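Local atomic coordinates of alpha-1,3-glucanase (Bacillus circulans, PDB entry 5ZRU), a protein that hydrolyses alpha-1,3-glucan, this chain being the catalytic unit of a longer GH87-type glycoside hydrolase that probably also binds carbohydrate. Residues E139-M144 with G251-N256; D75-R80 with L171-V176. All coordinates share one frame; numbering follows the deposited sequence.

Strand 132-144 and strand 76-82 are antiparallel neighbours in one sheet, and this pairing joins the two contacts, whose centres lie 9 Å apart. Met-144 N is 2.7 Å from Asp-75 O and Val-140 O is 2.8 Å from Met-79 N, both probable hydrogen bonds. Contact 2 zips strand 76-82 to strand 166-174 on its other edge, within domain D1; contact 1 sets His-141 and Lys-143 of strand 132-144 against the turn at 251-254 of D2. PE5, a polyethylene glycol-type molecule, lies between the segments of contact 1, about 8 Å from the Val-176 side chain of contact 2. The side chain of Ile-252 lies about 9 Å from a calcium ion and about 12 Å from a zinc ion.

Contact 1. Residues E139-M144 with G251-N256; sequences EVHWKM and GIWHTN. With PE5 (3,6,9,12,15,18,21,24-octaoxahexacosan-1-ol), chain C.
His-141 turns the edge of its imidazole toward the face of Trp-253, an offset edge-to-face pair with ring planes at 89° and the centroid of the indole six-membered ring 5.1 Å from that of the histidine. The nearest atoms are His-141 CD2 and Trp-253 CZ3, 3.5 Å apart. With chi1 at 64°, CG of His-141 sits between its own backbone N and carbonyl carbon, and from there the ring presents CD2 to the indole. The same CZ3 of Trp-253 also lies 3.4 Å from the backbone O of Trp-142. Lys-143 runs past the indole in the opposite direction: its CG lies 3.6 Å from Trp-253 CE3, and a bend at chi3 (-68°) turns CE out of the line of the chain. From there NZ donates a hydrogen bond of 2.9 Å to Trp-253 O, tilted a little from the carbonyl plane. An alanine in place of Lys-143 would probably leave Trp-253 O without this donor and open a gap beside CE3 where CG had packed.

This is where the D1 sheet meets the parallel beta-helix of D2, whose pectate lyase-like coils begin close by. The receiving piece is a tight turn, with Gly-251 O accepting from both His-254 N and Thr-255 N ahead of strand 255-259. The indole N-H, Trp-253 NE1, hydrogen-bonds to Glu-174 OE2, while His-254 NE2 is held by Pro-177 O.

A water in the plane of the His-141 ring lies 2.7 Å from NE2 and bridges to Ile-252 O and Asn-256 OD1. One face of that ring carries PE5, with C11 3.3 Å above the plane and offset toward the rim. Asn-256 ND2 holds the same ligand, donating to PE5 O7 at 3.1 Å and weakly to O8.

Contact 2. Residues D75-R80 with L171-V176; sequences DGVTMR and LEIEAV
Asp-75 reaches over to Val-176 with its carboxylate. From CB, a chi1 of 40° sets CG between the backbone N and the carbonyl carbon, bringing it 3.9 Å from Val-176 CB. One branch, OD1, accepts the backbone N-H of Val-176 at 2.9 Å, met on the syn side and 27° out of the carboxylate plane. The other, OD2, accepts a hydrogen bond from a water 2.6 Å away, and the same water donates to Val-176 O. Both backbone polar atoms of Val-176 are thus tied to one carboxylate, the N-H directly and the O through water.

Glu-174 is matched by two residues of the other strand, Asp-75 and Gly-76, which makes a classic beta bulge, and Gly-76 N donates to Glu-174 O over 2.8 Å. Val-176 CG2 lies 3.5 Å from Gly-76 N, and a side chain on the glycine would clash with that methyl. Beyond the bulge the strands pair regularly, with Thr-78 and Glu-172 exchanging two backbone bonds. A second water joins Thr-78 OG1 to Glu-172 O and Glu-174 OE1. On the opposite face Leu-171 CD2 packs 3.5 Å from Met-79 CB.

The paired strands run antiparallel at 167°. Their Val-77, Met-79, Leu-171 and Ile-173 side turns inward, Met-79 and Leu-171 meeting Ile-156 and Ile-154 of strand 153-157 in the other sheet, and Val-77 touching Trp-142. The glutamate side faces D2: Glu-172 forms salt bridges with Arg-371 of D2 and with Arg-20 of D1's own strand 19-21, and Glu-174 with Arg-345 of D2. Strand 76-82 is flanked by strands 132-144 and 166-174, the latter pairing further with strands 19-21 and 53-57.

Contact 1. Residues E139-M144 with G251-N256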
loop_
_atom_site.group_PDB
_atom_site.type_symbol
_atom_site.label_atom_id
_atom_site.label_comp_id
_atom_site.label_asym_id
_atom_site.label_seq_id
_atom_site.Cartn_x
_atom_site.Cartn_y
_atom_site.Cartn_z
ATOM N N GLU A 139 5.944 2.145 -10.147
ATOM C CA GLU A 139 4.990 1.871 -11.213
ATOM C C GLU A 139 4.802 3.100 -12.086
ATOM O O GLU A 139 5.039 4.234 -11.652
ATOM C CB GLU A 139 3.627 1.419 -10.653
ATOM C CG GLU A 139 3.706 0.074 -9.956
ATOM C CD GLU A 139 2.360 -0.430 -9.488
ATOM O OE1 GLU A 139 1.332 0.223 -9.751
ATOM O OE2 GLU A 139 2.342 -1.476 -8.833
ATOM N N VAL A 140 4.415 2.850 -13.338
ATOM C CA VAL A 140 3.888 3.872 -14.235
ATOM C C VAL A 140 2.680 3.258 -14.920
ATOM O O VAL A 140 2.506 2.038 -14.929
ATOM C CB VAL A 140 4.904 4.371 -15.294
ATOM C CG1 VAL A 140 6.019 5.181 -14.636
ATOM C CG2 VAL A 140 5.486 3.201 -16.086
ATOM N N HIS A 141 1.825 4.112 -15.478
ATOM C CA HIS A 141 0.719 3.607 -16.283
ATOM C C HIS A 141 0.527 4.508 -17.492
ATOM O O HIS A 141 0.932 5.671 -17.496
ATOM C CB HIS A 141 -0.583 3.467 -15.465
ATOM C CG HIS A 141 -1.147 4.759 -14.949
ATOM N ND1 HIS A 141 -0.678 5.378 -13.808
ATOM C CD2 HIS A 141 -2.179 5.523 -15.392
ATOM C CE1 HIS A 141 -1.380 6.477 -13.584
ATOM N NE2 HIS A 141 -2.293 6.590 -14.534
ATOM N N TRP A 142 -0.073 3.943 -18.538
ATOM C CA TRP A 142 -0.326 4.694 -19.763
ATOM C C TRP A 142 -1.499 4.047 -20.481
ATOM O O TRP A 142 -1.897 2.925 -20.166
ATOM C CB TRP A 142 0.917 4.738 -20.665
ATOM C CG TRP A 142 1.341 3.378 -21.198
ATOM C CD1 TRP A 142 0.915 2.783 -22.352
ATOM C CD2 TRP A 142 2.265 2.461 -20.594
ATOM N NE1 TRP A 142 1.513 1.556 -22.505
ATOM C CE2 TRP A 142 2.353 1.335 -21.444
ATOM C CE3 TRP A 142 3.035 2.489 -19.424
ATOM C CZ2 TRP A 142 3.169 0.245 -21.157
ATOM C CZ3 TRP A 142 3.848 1.400 -19.136
ATOM C CH2 TRP A 142 3.917 0.295 -20.006
ATOM N N LYS A 143 -2.047 4.767 -21.457
ATOM C CA LYS A 143 -3.157 4.273 -22.260
ATOM C C LYS A 143 -2.686 4.032 -23.686
ATOM O O LYS A 143 -1.936 4.839 -24.244
ATOM C CB LYS A 143 -4.331 5.257 -22.266
ATOM C CG LYS A 143 -5.080 5.334 -20.956
ATOM C CD LYS A 143 -6.251 6.301 -21.036
ATOM C CE LYS A 143 -5.789 7.742 -21.192
ATOM N NZ LYS A 143 -6.940 8.693 -21.034
ATOM N N MET A 144 -3.115 2.914 -24.257
ATOM C CA MET A 144 -2.825 2.583 -25.644
ATOM C C MET A 144 -3.819 3.284 -26.565
ATOM O O MET A 144 -4.960 3.550 -26.182
ATOM C CB MET A 144 -2.911 1.070 -25.854
ATOM C CG MET A 144 -2.107 0.261 -24.852
ATOM S SD MET A 144 -0.356 0.634 -25.011
ATOM C CE MET A 144 -0.028 0.032 -26.656
ATOM N N GLY A 251 -12.347 10.010 -14.048
ATOM C CA GLY A 251 -11.877 8.634 -13.989
ATOM C C GLY A 251 -10.395 8.559 -13.666
ATOM O O GLY A 251 -9.610 9.444 -14.017
ATOM N N ILE A 252 -9.999 7.477 -12.987
ATOM C CA ILE A 252 -8.581 7.336 -12.649
ATOM C C ILE A 252 -7.703 7.253 -13.891
ATOM O O ILE A 252 -6.491 7.481 -13.803
ATOM C CB ILE A 252 -8.333 6.112 -11.734
ATOM C CG1 ILE A 252 -8.660 4.794 -12.461
ATOM C CG2 ILE A 252 -9.110 6.263 -10.427
ATOM C CD1 ILE A 252 -8.305 3.530 -11.638
ATOM N N TRP A 253 -8.276 6.929 -15.050
ATOM C CA TRP A 253 -7.522 6.884 -16.296
ATOM C C TRP A 253 -7.608 8.184 -17.091
ATOM O O TRP A 253 -7.038 8.258 -18.183
ATOM C CB TRP A 253 -8.010 5.708 -17.166
ATOM C CG TRP A 253 -7.521 4.365 -16.646
ATOM C CD1 TRP A 253 -8.221 3.468 -15.882
ATOM C CD2 TRP A 253 -6.215 3.798 -16.836
ATOM N NE1 TRP A 253 -7.430 2.374 -15.593
ATOM C CE2 TRP A 253 -6.195 2.555 -16.165
ATOM C CE3 TRP A 253 -5.058 4.224 -17.505
ATOM C CZ2 TRP A 253 -5.065 1.726 -16.151
ATOM C CZ3 TRP A 253 -3.925 3.390 -17.495
ATOM C CH2 TRP A 253 -3.945 2.161 -16.820
ATOM N N HIS A 254 -8.325 9.190 -16.591
ATOM C CA HIS A 254 -8.580 10.397 -17.372
ATOM C C HIS A 254 -8.179 11.678 -16.664
ATOM O O HIS A 254 -7.680 12.598 -17.319
ATOM C CB HIS A 254 -10.070 10.464 -17.761
ATOM C CG HIS A 254 -10.499 9.337 -18.648
ATOM N ND1 HIS A 254 -10.235 9.315 -20.000
ATOM C CD2 HIS A 254 -11.153 8.184 -18.374
ATOM C CE1 HIS A 254 -10.714 8.199 -20.523
ATOM N NE2 HIS A 254 -11.280 7.498 -19.557
ATOM N N THR A 255 -8.379 11.767 -15.348
ATOM C CA THR A 255 -8.129 12.988 -14.593
ATOM C C THR A 255 -6.919 12.775 -13.690
ATOM O O THR A 255 -6.972 11.939 -12.780
ATOM C CB THR A 255 -9.351 13.371 -13.755
ATOM O OG1 THR A 255 -10.450 13.690 -14.622
ATOM C CG2 THR A 255 -9.034 14.573 -12.876
ATOM N N ASN A 256 -5.843 13.540 -13.934
ATOM C CA ASN A 256 -4.598 13.468 -13.166
ATOM C C ASN A 256 -4.397 14.772 -12.407
ATOM O O ASN A 256 -4.357 15.850 -13.015
ATOM C CB ASN A 256 -3.381 13.233 -14.068
ATOM C CG ASN A 256 -3.357 11.849 -14.697
ATOM O OD1 ASN A 256 -4.255 11.046 -14.488
ATOM N ND2 ASN A 256 -2.321 11.574 -15.487
HETATM C C48 PE5 C . 6.457 16.721 -11.510
HETATM C C50 PE5 C . 7.091 15.540 -10.767
HETATM O O1 PE5 C . 8.331 15.220 -11.340
HETATM C C1 PE5 C . 9.034 14.196 -10.693
HETATM C C2 PE5 C . 10.267 13.786 -11.503
HETATM O O2 PE5 C . 9.868 13.228 -12.723
HETATM C C3 PE5 C . 10.895 12.943 -13.628
HETATM C C4 PE5 C . 10.298 12.404 -14.934
HETATM O O3 PE5 C . 9.507 11.276 -14.669
HETATM C C5 PE5 C . 8.961 10.619 -15.781
HETATM C C6 PE5 C . 7.466 10.342 -15.565
HETATM O O4 PE5 C . 7.243 9.116 -14.917
HETATM C C7 PE5 C . 6.225 9.107 -13.949
HETATM C C8 PE5 C . 4.922 9.657 -14.534
HETATM O O5 PE5 C . 4.047 9.974 -13.498
HETATM C C9 PE5 C . 2.929 10.728 -13.880
HETATM C C10 PE5 C . 1.707 9.819 -13.889
HETATM O O6 PE5 C . 1.084 9.896 -15.136
HETATM C C11 PE5 C . 0.260 8.810 -15.445
HETATM C C12 PE5 C . -0.128 8.850 -16.917
HETATM O O7 PE5 C . -1.514 8.978 -16.965
HETATM C C13 PE5 C . -2.146 8.231 -17.964
HETATM C C14 PE5 C . -3.465 8.916 -18.310
HETATM O O8 PE5 C . -3.275 10.299 -18.224
HETATM C C15 PE5 C . -4.413 11.091 -18.446
HETATM C C16 PE5 C . -4.193 11.961 -19.692
HETATM O O52 PE5 C . -3.973 13.297 -19.335
HETATM O O HOH W 1 -4.343 8.347 -15.019
#

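Contact 2. Residues D75-R80 with L171-V176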
loop_
_atom_site.group_PDB
_atom_site.type_symbol
_atom_site.label_atom_id
_atom_site.label_comp_id
_atom_site.label_asym_id
_atom_site.label_seq_id
_atom_site.Cartn_x
_atom_site.Cartn_y
_atom_site.Cartn_z
ATOM N N ASP A 75 -6.942 -1.150 -23.057
ATOM C CA ASP A 75 -6.050 -0.060 -23.422
ATOM C C ASP A 75 -5.337 0.578 -22.232
ATOM O O ASP A 75 -4.503 1.462 -22.440
ATOM C CB ASP A 75 -6.803 1.020 -24.225
ATOM C CG ASP A 75 -8.206 1.308 -23.698
ATOM O OD1 ASP A 75 -8.767 0.516 -22.919
ATOM O OD2 ASP A 75 -8.766 2.352 -24.096
ATOM N N GLY A 76 -5.623 0.157 -21.001
ATOM C CA GLY A 76 -4.933 0.672 -19.831
ATOM C C GLY A 76 -3.855 -0.283 -19.370
ATOM O O GLY A 76 -4.130 -1.446 -19.076
ATOM N N VAL A 77 -2.610 0.202 -19.331
ATOM C CA VAL A 77 -1.474 -0.626 -18.942
ATOM C C VAL A 77 -0.779 0.004 -17.743
ATOM O O VAL A 77 -0.444 1.191 -17.771
ATOM C CB VAL A 77 -0.462 -0.817 -20.088
ATOM C CG1 VAL A 77 0.635 -1.797 -19.649
ATOM C CG2 VAL A 77 -1.161 -1.321 -21.361
ATOM N N THR A 78 -0.525 -0.803 -16.719
ATOM C CA THR A 78 0.320 -0.418 -15.597
ATOM C C THR A 78 1.540 -1.326 -15.607
ATOM O O THR A 78 1.428 -2.518 -15.901
ATOM C CB THR A 78 -0.421 -0.544 -14.259
ATOM O OG1 THR A 78 -1.648 0.187 -14.331
ATOM C CG2 THR A 78 0.422 0.020 -13.124
ATOM N N MET A 79 2.710 -0.755 -15.339
ATOM C CA MET A 79 3.950 -1.526 -15.327
ATOM C C MET A 79 4.655 -1.311 -13.999
ATOM O O MET A 79 4.857 -0.165 -13.585
ATOM C CB MET A 79 4.878 -1.125 -16.482
ATOM C CG MET A 79 6.234 -1.876 -16.448
ATOM S SD MET A 79 7.283 -1.496 -17.875
ATOM C CE MET A 79 7.628 0.235 -17.572
ATOM N N ARG A 80 5.030 -2.404 -13.336
ATOM C CA ARG A 80 5.899 -2.337 -12.167
ATOM C C ARG A 80 7.323 -2.617 -12.625
ATOM O O ARG A 80 7.588 -3.657 -13.247
ATOM C CB ARG A 80 5.461 -3.315 -11.079
ATOM C CG ARG A 80 6.230 -3.137 -9.765
ATOM C CD ARG A 80 5.564 -3.904 -8.641
ATOM N NE ARG A 80 6.160 -3.595 -7.343
ATOM C CZ ARG A 80 7.084 -4.338 -6.745
ATOM N NH1 ARG A 80 7.537 -5.450 -7.322
ATOM N NH2 ARG A 80 7.553 -3.971 -5.556
ATOM N N LEU A 171 3.146 -6.485 -15.989
ATOM C CA LEU A 171 2.141 -5.557 -16.479
ATOM C C LEU A 171 0.780 -5.952 -15.924
ATOM O O LEU A 171 0.495 -7.135 -15.709
ATOM C CB LEU A 171 2.070 -5.555 -18.011
ATOM C CG LEU A 171 3.365 -5.310 -18.785
ATOM C CD1 LEU A 171 3.086 -5.327 -20.300
ATOM C CD2 LEU A 171 3.978 -3.993 -18.360
ATOM N N GLU A 172 -0.061 -4.950 -15.692
ATOM C CA GLU A 172 -1.479 -5.154 -15.430
ATOM C C GLU A 172 -2.261 -4.408 -16.503
ATOM O O GLU A 172 -1.955 -3.252 -16.806
ATOM C CB GLU A 172 -1.853 -4.690 -14.013
ATOM C CG GLU A 172 -1.395 -5.692 -12.961
ATOM C CD GLU A 172 -1.536 -5.208 -11.525
ATOM O OE1 GLU A 172 -1.690 -3.994 -11.304
ATOM O OE2 GLU A 172 -1.494 -6.061 -10.614
ATOM N N ILE A 173 -3.221 -5.087 -17.124
ATOM C CA ILE A 173 -3.855 -4.590 -18.342
ATOM C C ILE A 173 -5.361 -4.631 -18.151
ATOM O O ILE A 173 -5.901 -5.637 -17.681
ATOM C CB ILE A 173 -3.425 -5.415 -19.574
ATOM C CG1 ILE A 173 -1.909 -5.344 -19.757
ATOM C CG2 ILE A 173 -4.106 -4.902 -20.835
ATOM C CD1 ILE A 173 -1.369 -6.167 -20.936
ATOM N N GLU A 174 -6.034 -3.539 -18.504
ATOM C CA GLU A 174 -7.465 -3.424 -18.264
ATOM C C GLU A 174 -8.101 -2.582 -19.358
ATOM O O GLU A 174 -7.445 -1.738 -19.975
ATOM C CB GLU A 174 -7.748 -2.791 -16.894
ATOM C CG GLU A 174 -7.269 -1.362 -16.770
ATOM C CD GLU A 174 -7.201 -0.909 -15.330
ATOM O OE1 GLU A 174 -6.163 -1.167 -14.681
ATOM O OE2 GLU A 174 -8.184 -0.310 -14.847
ATOM N N ALA A 175 -9.392 -2.814 -19.587
ATOM C CA ALA A 175 -10.151 -1.950 -20.480
ATOM C C ALA A 175 -10.480 -0.654 -19.751
ATOM O O ALA A 175 -10.867 -0.665 -18.580
ATOM C CB ALA A 175 -11.433 -2.643 -20.943
ATOM N N VAL A 176 -10.306 0.467 -20.435
ATOM C CA VAL A 176 -10.503 1.783 -19.834
ATOM C C VAL A 176 -11.878 2.297 -20.249
ATOM O O VAL A 176 -12.126 2.452 -21.453
ATOM C CB VAL A 176 -9.408 2.766 -20.266
ATOM C CG1 VAL A 176 -9.768 4.171 -19.801
ATOM C CG2 VAL A 176 -8.056 2.331 -19.711
HETATM O O HOH W 2 -11.012 3.460 -23.524
HETATM O O HOH W 3 -3.537 -1.545 -15.127
#